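PDB 5DM0: plantazolicin methyltransferase BamL from Bacillus amyloliquefaciens subsp. plantarum, which probably transfers methyl groups from S-adenosylmethionine to the N-terminal amine of desmethylplantazolicin in the maturation of the antibiotic plantazolicin. Local coordinates for residues Ile46-Phe51 / Ile129-Leu134; Cys158-Asp163 / Leu260-Ile265. All coordinates share one frame; numbering follows the deposited sequence.

How the contacts relate
Both contacts belong to the central sheet of a Rossmann-like methyltransferase fold, and their centres lie about 8 Å apart. Strands 127-133 and 157-164 are parallel neighbours in it: contact 1 lays helix 41-59 on the first, and contact 2 pairs the second with the antiparallel strand 260-268. Both segments of contact 1 precede both of contact 2 along the chain. They touch directly, through probable hydrogen bonds such as Ile-132 N to Tyr-160 O and by packing of Ser-47 O on Tyr-160 CE2. Both reach 5D8, contact 1 at its amine and contact 2 at its guanidinium group, so adjacent strand ends hold the two polar ends of one arginine-like portion.

Contact 1: Ile46-Phe51 / Ile129-Leu134; sequences ISIETF and IIFIHL. With SAH (S-adenosyl-L-homocysteine), chain D; 5D8 (ethyl 2-(2-{2-[(1S)-1-amino-4-carbamimidamidobutyl]-1,3-thiazol-4-yl}-5-methyl-1,3-oxazol-4-yl)-1,3-thiazole-4-carboxylate), chain E.
Phe-51 of helix 41-59 drives its ring edge into the face of Phe-131, where the helix packs on strand 127-133 of the Rossmann-like sheet of a class I methyltransferase fold. The short axes run 10.7 Å apart and nearly antiparallel, at 154°, a gap that side chains must fill.

The tight part is at the Phe-51 end. The pair is T-shaped, with centroids 4.7 Å apart and planes at 60°, and Phe-51 CE2 sits above the centre of the Phe-131 ring. This approach follows from chi1 of 75°, which places CG of Phe-51 between its backbone N and carbonyl carbon. Both faces of the Phe-51 ring are occupied: Ile-48 O lies over the centre of one, and on the opposite face Ile-129 CG2 makes a CH-pi contact 4.1 Å from the centroid. The longer branch of Ile-129 crosses the ring obliquely, CD1 coming within 3.5 Å of Phe-51 CD1.

Against Phe-131, the start of the helix segment fits more loosely. Ser-47 CB meets the rim of Phe-131, at CZ, and Ile-48 CG1 stays 4.2 Å from Phe-131 CE2. The segments bury just 281 Å² together, yet every touching residue is buried, and the strand continues into the ligand pockets, to which His-133 and Leu-134 contribute.

At the strand end and in the loop after it, two carbonyls turn to the ligands. His-133 O accepts a 2.8 Å hydrogen bond from the amino group N of SAH, and Leu-134 O one of 2.9 Å from the amine N of 5D8. Both methyls of Leu-134 also rest against C7 of 5D8. Consistent with a methyl acceptor poised beside the spent donor, the amine N of 5D8 stands 3.4 Å from SD of SAH.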
loop_
_atom_site.group_PDB
_atom_site.type_symbol
_atom_site.label_atom_id
_atom_site.label_comp_id
_atom_site.label_asym_id
_atom_site.label_seq_id
_atom_site.Cartn_x
_atom_site.Cartn_y
_atom_site.Cartn_z
ATOM N N ILE A 46 -0.139 -11.745 -0.298
ATOM C CA ILE A 46 -1.557 -11.627 0.048
ATOM C C ILE A 46 -2.130 -10.324 -0.494
ATOM O O ILE A 46 -3.150 -10.326 -1.170
ATOM C CB ILE A 46 -1.802 -11.690 1.576
ATOM C CG1 ILE A 46 -1.252 -12.993 2.170
ATOM C CG2 ILE A 46 -3.280 -11.466 1.903
ATOM C CD1 ILE A 46 -1.951 -14.229 1.688
ATOM N N SER A 47 -1.455 -9.216 -0.206
ATOM C CA SER A 47 -1.902 -7.907 -0.674
ATOM C C SER A 47 -2.027 -7.825 -2.192
ATOM O O SER A 47 -2.985 -7.266 -2.705
ATOM C CB SER A 47 -0.953 -6.808 -0.177
ATOM O OG SER A 47 -0.994 -6.730 1.242
ATOM N N ILE A 48 -1.034 -8.362 -2.899
ATOM C CA ILE A 48 -1.041 -8.352 -4.359
ATOM C C ILE A 48 -2.180 -9.214 -4.895
ATOM O O ILE A 48 -2.960 -8.777 -5.754
ATOM C CB ILE A 48 0.310 -8.817 -4.954
ATOM C CG1 ILE A 48 1.428 -7.840 -4.565
ATOM C CG2 ILE A 48 0.199 -8.921 -6.478
ATOM C CD1 ILE A 48 2.836 -8.390 -4.741
ATOM N N GLU A 49 -2.284 -10.441 -4.402
ATOM C CA GLU A 49 -3.349 -11.320 -4.882
ATOM C C GLU A 49 -4.725 -10.769 -4.530
ATOM O O GLU A 49 -5.686 -10.992 -5.259
ATOM C CB GLU A 49 -3.182 -12.763 -4.401
ATOM C CG GLU A 49 -1.947 -13.494 -4.936
ATOM C CD GLU A 49 -1.878 -13.605 -6.463
ATOM O OE1 GLU A 49 -2.902 -13.468 -7.161
ATOM O OE2 GLU A 49 -0.767 -13.830 -6.976
ATOM N N THR A 50 -4.819 -10.027 -3.430
ATOM C CA THR A 50 -6.078 -9.358 -3.111
ATOM C C THR A 50 -6.495 -8.361 -4.198
ATOM O O THR A 50 -7.629 -8.409 -4.671
ATOM C CB THR A 50 -6.052 -8.682 -1.730
ATOM O OG1 THR A 50 -5.766 -9.664 -0.731
ATOM C CG2 THR A 50 -7.398 -8.032 -1.414
ATOM N N PHE A 51 -5.599 -7.461 -4.599
ATOM C CA PHE A 51 -5.972 -6.510 -5.657
ATOM C C PHE A 51 -6.175 -7.143 -7.032
ATOM O O PHE A 51 -7.041 -6.707 -7.791
ATOM C CB PHE A 51 -5.118 -5.210 -5.669
ATOM C CG PHE A 51 -3.706 -5.351 -6.204
ATOM C CD1 PHE A 51 -3.463 -5.641 -7.552
ATOM C CD2 PHE A 51 -2.620 -5.083 -5.383
ATOM C CE1 PHE A 51 -2.163 -5.718 -8.038
ATOM C CE2 PHE A 51 -1.316 -5.153 -5.863
ATOM C CZ PHE A 51 -1.088 -5.477 -7.192
ATOM N N ILE A 129 -4.422 -0.160 -11.954
ATOM C CA ILE A 129 -4.240 -0.359 -10.522
ATOM C C ILE A 129 -3.111 0.532 -10.017
ATOM O O ILE A 129 -2.020 0.576 -10.596
ATOM C CB ILE A 129 -3.943 -1.834 -10.168
ATOM C CG1 ILE A 129 -5.136 -2.725 -10.548
ATOM C CG2 ILE A 129 -3.614 -1.984 -8.676
ATOM C CD1 ILE A 129 -4.860 -4.208 -10.440
ATOM N N ILE A 130 -3.403 1.262 -8.950
ATOM C CA ILE A 130 -2.387 2.023 -8.254
ATOM C C ILE A 130 -2.303 1.470 -6.835
ATOM O O ILE A 130 -3.285 1.498 -6.087
ATOM C CB ILE A 130 -2.694 3.532 -8.255
ATOM C CG1 ILE A 130 -2.844 4.039 -9.699
ATOM C CG2 ILE A 130 -1.570 4.291 -7.543
ATOM C CD1 ILE A 130 -3.355 5.459 -9.816
ATOM N N PHE A 131 -1.123 0.959 -6.492
ATOM C CA PHE A 131 -0.883 0.232 -5.250
ATOM C C PHE A 131 -0.036 1.084 -4.310
ATOM O O PHE A 131 1.041 1.553 -4.680
ATOM C CB PHE A 131 -0.164 -1.071 -5.607
ATOM C CG PHE A 131 -0.045 -2.078 -4.483
ATOM C CD1 PHE A 131 -1.103 -2.341 -3.607
ATOM C CD2 PHE A 131 1.122 -2.831 -4.367
ATOM C CE1 PHE A 131 -0.966 -3.311 -2.614
ATOM C CE2 PHE A 131 1.257 -3.814 -3.394
ATOM C CZ PHE A 131 0.208 -4.048 -2.514
ATOM N N ILE A 132 -0.536 1.308 -3.098
ATOM C CA ILE A 132 0.188 2.107 -2.109
ATOM C C ILE A 132 0.316 1.224 -0.874
ATOM O O ILE A 132 -0.561 1.246 -0.002
ATOM C CB ILE A 132 -0.544 3.437 -1.760
ATOM C CG1 ILE A 132 -0.951 4.204 -3.033
ATOM C CG2 ILE A 132 0.336 4.325 -0.874
ATOM C CD1 ILE A 132 -1.685 5.511 -2.757
ATOM N N HIS A 133 1.388 0.437 -0.828
ATOM C CA HIS A 133 1.547 -0.612 0.192
ATOM C C HIS A 133 2.544 -0.202 1.280
ATOM O O HIS A 133 3.727 0.035 1.000
ATOM C CB HIS A 133 1.998 -1.903 -0.511
ATOM C CG HIS A 133 1.958 -3.134 0.340
ATOM N ND1 HIS A 133 0.781 -3.708 0.767
ATOM C CD2 HIS A 133 2.951 -3.946 0.776
ATOM C CE1 HIS A 133 1.051 -4.798 1.465
ATOM N NE2 HIS A 133 2.360 -4.972 1.476
ATOM N N LEU A 134 2.045 -0.106 2.518
ATOM C CA LEU A 134 2.854 0.153 3.709
ATOM C C LEU A 134 3.734 1.403 3.613
ATOM O O LEU A 134 4.891 1.382 4.057
ATOM C CB LEU A 134 3.691 -1.083 4.075
ATOM C CG LEU A 134 2.937 -2.416 4.082
ATOM C CD1 LEU A 134 3.876 -3.600 4.317
ATOM C CD2 LEU A 134 1.825 -2.387 5.128
HETATM N N SAH D . 5.751 -0.559 -0.829
HETATM C CA SAH D . 6.844 -1.033 0.071
HETATM C CB SAH D . 7.065 -0.025 1.198
HETATM C CG SAH D . 8.549 0.002 1.546
HETATM S SD SAH D . 8.905 1.006 2.952
HETATM C C SAH D . 6.451 -2.372 0.637
HETATM O O SAH D . 7.018 -2.866 1.615
HETATM O OXT SAH D . 5.547 -3.019 0.113
HETATM C "C5'" SAH D . 8.297 2.603 2.476
HETATM C "C4'" SAH D . 8.877 3.091 1.143
HETATM O "O4'" SAH D . 8.252 4.331 0.798
HETATM C "C3'" SAH D . 10.377 3.385 1.199
HETATM O "O3'" SAH D . 11.038 2.651 0.162
HETATM C "C2'" SAH D . 10.504 4.884 0.973
HETATM O "O2'" SAH D . 11.679 5.254 0.235
HETATM C "C1'" SAH D . 9.237 5.183 0.193
HETATM N N9 SAH D . 8.756 6.576 0.264
HETATM C C8 SAH D . 8.616 7.341 1.364
HETATM N N7 SAH D . 8.114 8.559 1.038
HETATM C C5 SAH D . 7.933 8.567 -0.297
HETATM C C6 SAH D . 7.431 9.530 -1.301
HETATM N N6 SAH D . 7.019 10.772 -0.939
HETATM N N1 SAH D . 7.408 9.120 -2.594
HETATM C C2 SAH D . 7.818 7.895 -2.987
HETATM N N3 SAH D . 8.276 6.961 -2.124
HETATM C C4 SAH D . 8.350 7.254 -0.798
HETATM C C1 5D8 E . 6.071 -1.557 10.106
HETATM C C2 5D8 E . 5.485 -2.055 8.942
HETATM C C3 5D8 E . 3.730 -5.025 9.526
HETATM C C4 5D8 E . 6.658 -0.532 7.812
HETATM C C5 5D8 E . 3.286 -4.754 8.152
HETATM C C6 5D8 E . 4.599 -3.239 8.933
HETATM C C8 5D8 E . 3.426 -6.251 10.274
HETATM C C11 5D8 E . 3.467 -8.200 11.777
HETATM C C12 5D8 E . 2.564 -8.256 10.713
HETATM O O14 5D8 E . 1.454 -10.186 11.428
HETATM C C13 5D8 E . 1.678 -9.418 10.503
HETATM O O15 5D8 E . 1.129 -9.643 9.172
HETATM N N2 5D8 E . 2.568 -7.184 9.860
HETATM S S1 5D8 E . 4.325 -6.708 11.662
HETATM N N1 5D8 E . 4.603 -4.116 9.965
HETATM O O9 5D8 E . 3.874 -3.568 7.805
HETATM C C7 5D8 E . 2.349 -5.401 7.165
HETATM S S5 5D8 E . 7.064 -0.278 9.491
HETATM N N3 5D8 E . 5.800 -1.563 7.709
HETATM C CA 5D8 E . 7.260 0.324 6.760
HETATM N N 5D8 E . 6.842 -0.175 5.450
HETATM C CB 5D8 E . 6.878 1.795 6.918
HETATM C CG 5D8 E . 5.391 2.042 7.150
HETATM C CD 5D8 E . 5.061 3.466 6.702
HETATM N NE 5D8 E . 3.690 3.761 7.144
HETATM C CZ 5D8 E . 3.329 4.289 8.249
HETATM N NH1 5D8 E . 2.096 4.482 8.485
HETATM N NH2 5D8 E . 4.187 4.614 9.134
HETATM C C9 5D8 E . 0.267 -10.756 8.916
HETATM C C10 5D8 E . 0.832 -11.579 7.773
#

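Contact 2: Cys158-Asp163 / Leu260-Ile265; sequences CIYIVD and LLHGWI. With 5D8 (ethyl 2-(2-{2-[(1S)-1-amino-4-carbamimidamidobutyl]-1,3-thiazol-4-yl}-5-methyl-1,3-oxazol-4-yl)-1,3-thiazole-4-carboxylate), chain E.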
loop_
_atom_site.group_PDB
_atom_site.type_symbol
_atom_site.label_atom_id
_atom_site.label_comp_id
_atom_site.label_asym_id
_atom_site.label_seq_id
_atom_site.Cartn_x
_atom_site.Cartn_y
_atom_site.Cartn_z
ATOM N N CYS A 158 -8.602 0.911 -9.683
ATOM C CA CYS A 158 -8.638 1.148 -8.251
ATOM C C CYS A 158 -7.286 1.572 -7.730
ATOM O O CYS A 158 -6.252 1.167 -8.266
ATOM C CB CYS A 158 -9.130 -0.094 -7.482
ATOM S SG CYS A 158 -8.145 -1.594 -7.694
ATOM N N ILE A 159 -7.319 2.407 -6.697
ATOM C CA ILE A 159 -6.180 2.606 -5.813
ATOM C C ILE A 159 -6.407 1.669 -4.625
ATOM O O ILE A 159 -7.512 1.652 -4.048
ATOM C CB ILE A 159 -6.085 4.065 -5.296
ATOM C CG1 ILE A 159 -6.018 5.055 -6.469
ATOM C CG2 ILE A 159 -4.847 4.228 -4.420
ATOM C CD1 ILE A 159 -6.150 6.515 -6.063
ATOM N N TYR A 160 -5.393 0.877 -4.278
ATOM C CA TYR A 160 -5.452 0.012 -3.099
ATOM C C TYR A 160 -4.359 0.441 -2.134
ATOM O O TYR A 160 -3.170 0.436 -2.486
ATOM C CB TYR A 160 -5.298 -1.469 -3.482
ATOM C CG TYR A 160 -5.396 -2.439 -2.315
ATOM C CD1 TYR A 160 -6.272 -2.207 -1.239
ATOM C CD2 TYR A 160 -4.628 -3.600 -2.295
ATOM C CE1 TYR A 160 -6.357 -3.106 -0.175
ATOM C CE2 TYR A 160 -4.712 -4.504 -1.242
ATOM C CZ TYR A 160 -5.584 -4.257 -0.194
ATOM O OH TYR A 160 -5.644 -5.155 0.847
ATOM N N ILE A 161 -4.778 0.846 -0.935
ATOM C CA ILE A 161 -3.877 1.364 0.097
ATOM C C ILE A 161 -3.920 0.398 1.272
ATOM O O ILE A 161 -5.003 0.102 1.787
ATOM C CB ILE A 161 -4.331 2.752 0.611
ATOM C CG1 ILE A 161 -4.400 3.766 -0.543
ATOM C CG2 ILE A 161 -3.421 3.230 1.756
ATOM C CD1 ILE A 161 -5.033 5.092 -0.191
ATOM N N VAL A 162 -2.749 -0.098 1.674
ATOM C CA VAL A 162 -2.619 -0.904 2.898
ATOM C C VAL A 162 -1.606 -0.202 3.797
ATOM O O VAL A 162 -0.506 0.120 3.351
ATOM C CB VAL A 162 -2.118 -2.336 2.602
ATOM C CG1 VAL A 162 -2.055 -3.163 3.890
ATOM C CG2 VAL A 162 -3.001 -3.023 1.572
ATOM N N ASP A 163 -1.961 0.047 5.056
ATOM C CA ASP A 163 -1.033 0.740 5.952
ATOM C C ASP A 163 -1.324 0.419 7.419
ATOM O O ASP A 163 -2.349 -0.176 7.751
ATOM C CB ASP A 163 -1.079 2.260 5.714
ATOM C CG ASP A 163 0.230 2.954 6.069
ATOM O OD1 ASP A 163 1.272 2.267 6.132
ATOM O OD2 ASP A 163 0.214 4.186 6.320
ATOM N N LEU A 260 -4.205 -3.855 10.210
ATOM C CA LEU A 260 -3.885 -2.931 9.125
ATOM C C LEU A 260 -5.117 -2.243 8.571
ATOM O O LEU A 260 -6.209 -2.808 8.575
ATOM C CB LEU A 260 -3.159 -3.652 7.993
ATOM C CG LEU A 260 -1.858 -4.365 8.373
ATOM C CD1 LEU A 260 -1.423 -5.220 7.200
ATOM C CD2 LEU A 260 -0.750 -3.398 8.779
ATOM N N LEU A 261 -4.931 -1.013 8.109
ATOM C CA LEU A 261 -5.943 -0.302 7.352
ATOM C C LEU A 261 -5.881 -0.770 5.901
ATOM O O LEU A 261 -4.793 -0.858 5.314
ATOM C CB LEU A 261 -5.679 1.197 7.388
ATOM C CG LEU A 261 -5.476 1.872 8.744
ATOM C CD1 LEU A 261 -5.145 3.331 8.509
ATOM C CD2 LEU A 261 -6.750 1.711 9.557
ATOM N N HIS A 262 -7.046 -1.059 5.337
ATOM C CA HIS A 262 -7.183 -1.396 3.917
ATOM C C HIS A 262 -8.181 -0.446 3.287
ATOM O O HIS A 262 -9.344 -0.408 3.687
ATOM C CB HIS A 262 -7.688 -2.833 3.737
ATOM C CG HIS A 262 -6.817 -3.865 4.370
ATOM N ND1 HIS A 262 -6.858 -4.145 5.719
ATOM C CD2 HIS A 262 -5.896 -4.700 3.840
ATOM C CE1 HIS A 262 -5.989 -5.101 5.994
ATOM N NE2 HIS A 262 -5.392 -5.456 4.874
ATOM N N GLY A 263 -7.741 0.311 2.288
ATOM C CA GLY A 263 -8.610 1.270 1.635
ATOM C C GLY A 263 -8.605 1.088 0.138
ATOM O O GLY A 263 -7.549 0.861 -0.454
ATOM N N TRP A 264 -9.790 1.183 -0.460
ATOM C CA TRP A 264 -9.964 1.086 -1.914
ATOM C C TRP A 264 -10.605 2.358 -2.431
ATOM O O TRP A 264 -11.602 2.810 -1.885
ATOM C CB TRP A 264 -10.879 -0.092 -2.281
ATOM C CG TRP A 264 -10.402 -1.414 -1.775
ATOM C CD1 TRP A 264 -10.601 -1.931 -0.524
ATOM C CD2 TRP A 264 -9.671 -2.402 -2.509
ATOM N NE1 TRP A 264 -10.024 -3.173 -0.430
ATOM C CE2 TRP A 264 -9.455 -3.491 -1.636
ATOM C CE3 TRP A 264 -9.175 -2.473 -3.819
ATOM C CZ2 TRP A 264 -8.754 -4.635 -2.026
ATOM C CZ3 TRP A 264 -8.479 -3.613 -4.206
ATOM C CH2 TRP A 264 -8.278 -4.679 -3.312
ATOM N N ILE A 265 -10.016 2.939 -3.468
ATOM C CA ILE A 265 -10.667 3.992 -4.232
ATOM C C ILE A 265 -10.935 3.385 -5.605
ATOM O O ILE A 265 -9.999 3.017 -6.325
ATOM C CB ILE A 265 -9.783 5.253 -4.324
ATOM C CG1 ILE A 265 -9.617 5.872 -2.937
ATOM C CG2 ILE A 265 -10.401 6.278 -5.278
ATOM C CD1 ILE A 265 -8.494 6.883 -2.853
HETATM C C1 5D8 E . 6.071 -1.557 10.106
HETATM C C2 5D8 E . 5.485 -2.055 8.942
HETATM C C3 5D8 E . 3.730 -5.025 9.526
HETATM C C4 5D8 E . 6.658 -0.532 7.812
HETATM C C5 5D8 E . 3.286 -4.754 8.152
HETATM C C6 5D8 E . 4.599 -3.239 8.933
HETATM C C8 5D8 E . 3.426 -6.251 10.274
HETATM C C11 5D8 E . 3.467 -8.200 11.777
HETATM C C12 5D8 E . 2.564 -8.256 10.713
HETATM O O14 5D8 E . 1.454 -10.186 11.428
HETATM C C13 5D8 E . 1.678 -9.418 10.503
HETATM O O15 5D8 E . 1.129 -9.643 9.172
HETATM N N2 5D8 E . 2.568 -7.184 9.860
HETATM S S1 5D8 E . 4.325 -6.708 11.662
HETATM N N1 5D8 E . 4.603 -4.116 9.965
HETATM O O9 5D8 E . 3.874 -3.568 7.805
HETATM C C7 5D8 E . 2.349 -5.401 7.165
HETATM S S5 5D8 E . 7.064 -0.278 9.491
HETATM N N3 5D8 E . 5.800 -1.563 7.709
HETATM C CA 5D8 E . 7.260 0.324 6.760
HETATM N N 5D8 E . 6.842 -0.175 5.450
HETATM C CB 5D8 E . 6.878 1.795 6.918
HETATM C CG 5D8 E . 5.391 2.042 7.150
HETATM C CD 5D8 E . 5.061 3.466 6.702
HETATM N NE 5D8 E . 3.690 3.761 7.144
HETATM C CZ 5D8 E . 3.329 4.289 8.249
HETATM N NH1 5D8 E . 2.096 4.482 8.485
HETATM N NH2 5D8 E . 4.187 4.614 9.134
HETATM C C9 5D8 E . 0.267 -10.756 8.916
HETATM C C10 5D8 E . 0.832 -11.579 7.773
#
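Extended Tyr-160, its CG opposite the backbone N (chi1 -178°), meets Trp-264, whose CG is turned instead opposite the carbonyl carbon (chi1 -57°), and the two rings overlap on one face of an antiparallel strand pair in the Rossmann-like sheet. They form an offset stack, with the Tyr-160 ring centroid 3.9 Å from that of the Trp-264 six-membered ring and planes inclined by 13°. Tyr-160 CE1 comes within 3.4 Å of Trp-264 CZ2, while Val-162 CG2 lies over the other face of the tyrosine, toward its rim. Cys-158 SG approaches the indole at its edge, a sulfur-aromatic contact, and Trp-264 NE1 is hydrogen-bonded to Gly-222 O. Farther along, Tyr-160 OH sits in the plane of the His-262 ring, at its edge.

Six backbone hydrogen bonds fix the register. Ile-159 with Ile-265, Ile-161 with Gly-263, and Asp-163 with Leu-261 are hydrogen-bonded pairs; Ile-161 and Gly-263 exchange two bonds of 2.8 Å between their N and O atoms. On the opposite face Ile-159 and Ile-265 lie side by side, CD1 to CD1 at 4.0 Å.

At the ligand end Leu-260 CD1 touches C7 of 5D8. Asp-163 grips the guanidinium group with both carboxylate oxygens: OD1 accepts from 5D8 NE at 3.0 Å, and OD2, which Gly-137 N also holds, from 5D8 NH1 at 2.9 Å.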